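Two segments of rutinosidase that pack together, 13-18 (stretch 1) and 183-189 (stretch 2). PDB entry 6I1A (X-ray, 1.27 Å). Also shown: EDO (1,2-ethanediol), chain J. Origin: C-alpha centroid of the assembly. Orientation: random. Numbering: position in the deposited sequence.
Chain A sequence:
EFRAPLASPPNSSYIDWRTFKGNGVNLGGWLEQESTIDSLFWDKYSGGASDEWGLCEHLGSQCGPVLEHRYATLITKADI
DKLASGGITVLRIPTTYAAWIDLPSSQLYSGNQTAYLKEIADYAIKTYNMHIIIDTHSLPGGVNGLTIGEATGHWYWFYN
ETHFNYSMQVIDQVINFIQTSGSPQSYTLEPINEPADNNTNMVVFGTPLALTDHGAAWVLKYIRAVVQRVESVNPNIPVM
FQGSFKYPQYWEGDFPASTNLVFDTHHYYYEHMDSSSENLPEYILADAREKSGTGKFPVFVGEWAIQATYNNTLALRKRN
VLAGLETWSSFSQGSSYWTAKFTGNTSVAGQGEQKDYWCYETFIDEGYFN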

# COMPACT_ATOMS: atom_id res chain seq x y z
N SER A 13 39.27 -7.98 -4.06
CA SER A 13 39.11 -6.57 -3.60
C SER A 13 37.77 -5.98 -4.09
O SER A 13 37.38 -4.99 -3.53
CB SER A 13 40.25 -5.73 -4.04
OG SER A 13 40.48 -5.93 -5.42
N TYR A 14 37.07 -6.61 -5.03
CA TYR A 14 35.70 -6.13 -5.42
C TYR A 14 34.71 -6.56 -4.35
O TYR A 14 34.87 -7.56 -3.66
CB TYR A 14 35.27 -6.65 -6.80
CG TYR A 14 36.05 -6.06 -7.93
CD1 TYR A 14 37.30 -6.56 -8.33
CD2 TYR A 14 35.57 -5.00 -8.67
CE1 TYR A 14 38.00 -6.02 -9.40
CE2 TYR A 14 36.28 -4.42 -9.71
CZ TYR A 14 37.49 -4.96 -10.13
OH TYR A 14 38.14 -4.34 -11.17
N ILE A 15 33.59 -5.84 -4.24
CA ILE A 15 32.65 -6.24 -3.17
C ILE A 15 31.64 -7.23 -3.68
O ILE A 15 31.26 -7.23 -4.91
CB ILE A 15 32.02 -5.01 -2.50
CG1 ILE A 15 30.96 -4.37 -3.37
CG2 ILE A 15 33.11 -4.01 -2.06
CD1 ILE A 15 30.01 -3.50 -2.51
N ASP A 16 31.19 -8.07 -2.76
CA ASP A 16 30.09 -9.00 -2.96
C ASP A 16 28.92 -8.43 -2.18
O ASP A 16 28.96 -8.42 -0.98
CB ASP A 16 30.44 -10.39 -2.45
CG ASP A 16 29.37 -11.40 -2.70
OD1 ASP A 16 28.25 -11.05 -3.05
OD2 ASP A 16 29.67 -12.61 -2.55
N TRP A 17 27.94 -7.86 -2.89
CA TRP A 17 26.79 -7.25 -2.18
C TRP A 17 26.06 -8.27 -1.31
O TRP A 17 25.17 -7.87 -0.54
CB TRP A 17 25.85 -6.58 -3.19
CG TRP A 17 26.25 -5.16 -3.47
CD1 TRP A 17 26.88 -4.65 -4.57
CD2 TRP A 17 25.99 -4.03 -2.62
NE1 TRP A 17 27.08 -3.32 -4.45
CE2 TRP A 17 26.50 -2.89 -3.27
CE3 TRP A 17 25.39 -3.85 -1.35
CZ2 TRP A 17 26.48 -1.61 -2.71
CZ3 TRP A 17 25.33 -2.58 -0.80
CH2 TRP A 17 25.81 -1.46 -1.51
N ARG A 18 26.25 -9.58 -1.50
CA ARG A 18 25.60 -10.57 -0.63
C ARG A 18 26.19 -10.55 0.78
O ARG A 18 25.49 -11.02 1.71
CB ARG A 18 25.67 -11.98 -1.25
CG ARG A 18 24.78 -12.14 -2.46
CD ARG A 18 25.02 -13.47 -3.20
NE ARG A 18 24.33 -13.53 -4.50
CZ ARG A 18 23.05 -13.64 -4.59
NH1 ARG A 18 22.30 -13.80 -3.51
NH2 ARG A 18 22.45 -13.66 -5.78
C1 EDO J . 25.76 -9.69 -5.90
O1 EDO J . 24.58 -10.26 -6.29
C2 EDO J . 26.94 -10.61 -6.13
O2 EDO J . 26.91 -11.81 -5.33
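Stretch 2 (183-189) SPQSYTL

Stretch 2 lies on stretch 1 as a small, mixed contact between segments distant in the sequence, in which the ring of Tyr 14 packs on Pro 184 and Gln 185, two waters tie the backbones together, and a single direct hydrogen bond joins Trp 17 to Thr 188. The two sides together bury 303 Å², and no touching residues are closer than 170 positions in the sequence. Stretch 1 has no regular helix or strand; Tyr 14 and Ile 15 are extended, with phi/psi of -77/156° and -91/150°, before the chain bends at Trp 17 (-59/-16°). Stretch 2 begins in a loop, makes a 3-10 turn over residues 184-186, and then straightens into a strand at 187-189 that continues later in the chain. The turn is held by a backbone hydrogen bond from Ser 186 N to Ser 183 O (2.9 Å), a weak one from Tyr 187 N to Pro 184 O (3.5 Å), and a side-chain bond from Ser 183 OG to Ser 186 OG (2.8 Å).

The two segments run in broadly the same direction, so that Ser 13 and Tyr 14 meet the 3-10 turn while Trp 17 meets the strand. The backbones are nearest at Tyr 14 and Gln 185, whose CA atoms are 4.5 Å apart. CA-to-CB of Tyr 14 points sideways, but with chi1 at -69° (m) the end of the side chain comes nearer to stretch 2. Gln 185 CB sits over one face of the ring in a CH-pi contact, 4.0 Å from the centroid and 13° off the normal; Tyr 14 CD2 also comes within 3.6 Å of Gln 185 CA. Farther along the ring, Tyr 14 OH lies 3.4 Å from Pro 184 CG, an approach to carbon and not a polar bond; the hydroxyl is hydrogen-bonded elsewhere in the structure. Gln 185 gives the largest area to the contact, 87 Å², and its CB also meets the backbone of Ser 13, with Ser 13 O 3.5 Å from Gln 185 CB.

Water bridges the backbones where they do not bond directly. Gln 185 O accepts from both waters: water 1 lies 3.1 Å from Gln 185 O and donates as well to Ser 13 O at 2.9 Å, while water 2 lies 2.7 Å from Gln 185 O and accepts from Ile 15 N at 2.9 Å. One carbonyl thus serves two positions of stretch 1.

At the other end, the CA-to-CB bonds of Trp 17 and Thr 188 both point toward the other stretch. The indole N-H lies in the ring plane, and Thr 188 OG1 sits at that edge, so Trp 17 NE1 donates to Thr 188 OG1 at 3.0 Å with a nearly straight angle of 167°. Asp 16 and Arg 18 take no part in the contact; Asp 16 OD1 instead accepts from Arg 18 N (2.9 Å) and from O2 of the bound ethanediol (2.8 Å).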

# COMPACT_ATOMS: atom_id res chain seq x y z
N SER A 183 40.68 2.83 -9.05
CA SER A 183 40.13 1.93 -8.02
C SER A 183 38.76 1.44 -8.47
O SER A 183 37.72 1.74 -7.85
CB SER A 183 40.06 2.67 -6.68
OG SER A 183 39.87 1.77 -5.61
N PRO A 184 38.68 0.65 -9.55
CA PRO A 184 37.38 0.21 -10.05
C PRO A 184 36.60 -0.59 -9.02
O PRO A 184 35.35 -0.71 -9.10
CB PRO A 184 37.74 -0.66 -11.28
CG PRO A 184 39.19 -1.08 -10.99
CD PRO A 184 39.82 0.13 -10.36
N GLN A 185 37.29 -1.25 -8.07
CA GLN A 185 36.71 -2.04 -7.00
C GLN A 185 35.87 -1.19 -6.02
O GLN A 185 35.17 -1.78 -5.23
CB GLN A 185 37.78 -2.85 -6.22
CG GLN A 185 38.85 -2.03 -5.51
CD GLN A 185 40.08 -1.67 -6.29
OE1 GLN A 185 40.06 -1.48 -7.52
NE2 GLN A 185 41.19 -1.50 -5.55
N SER A 186 35.98 0.11 -6.13
CA SER A 186 35.31 1.02 -5.16
C SER A 186 33.90 1.42 -5.65
O SER A 186 33.25 2.21 -4.95
CB SER A 186 36.10 2.24 -4.94
OG SER A 186 37.38 1.90 -4.36
N TYR A 187 33.41 0.97 -6.79
CA TYR A 187 32.20 1.55 -7.44
C TYR A 187 31.16 0.50 -7.74
O TYR A 187 31.45 -0.65 -8.20
CB TYR A 187 32.56 2.26 -8.72
CG TYR A 187 33.47 3.43 -8.52
CD1 TYR A 187 34.87 3.25 -8.53
CD2 TYR A 187 33.03 4.73 -8.33
CE1 TYR A 187 35.74 4.32 -8.35
CE2 TYR A 187 33.89 5.79 -8.16
CZ TYR A 187 35.26 5.60 -8.17
OH TYR A 187 36.06 6.68 -8.00
N THR A 188 29.90 0.91 -7.55
CA THR A 188 28.70 0.21 -8.00
C THR A 188 27.99 1.12 -9.00
O THR A 188 27.87 2.31 -8.77
CB THR A 188 27.80 -0.21 -6.84
OG1 THR A 188 28.46 -1.24 -6.11
CG2 THR A 188 26.42 -0.63 -7.23
N LEU A 189 27.52 0.56 -10.11
CA LEU A 189 26.85 1.33 -11.17
C LEU A 189 25.33 1.17 -11.06
O LEU A 189 24.81 0.03 -11.12
CB LEU A 189 27.34 0.79 -12.53
CG LEU A 189 27.03 1.62 -13.74
CD1 LEU A 189 28.00 1.27 -14.93
CD2 LEU A 189 25.66 1.39 -14.20
O HOH W 1 36.66 -2.34 -2.54
O HOH W 2 33.37 -3.58 -6.05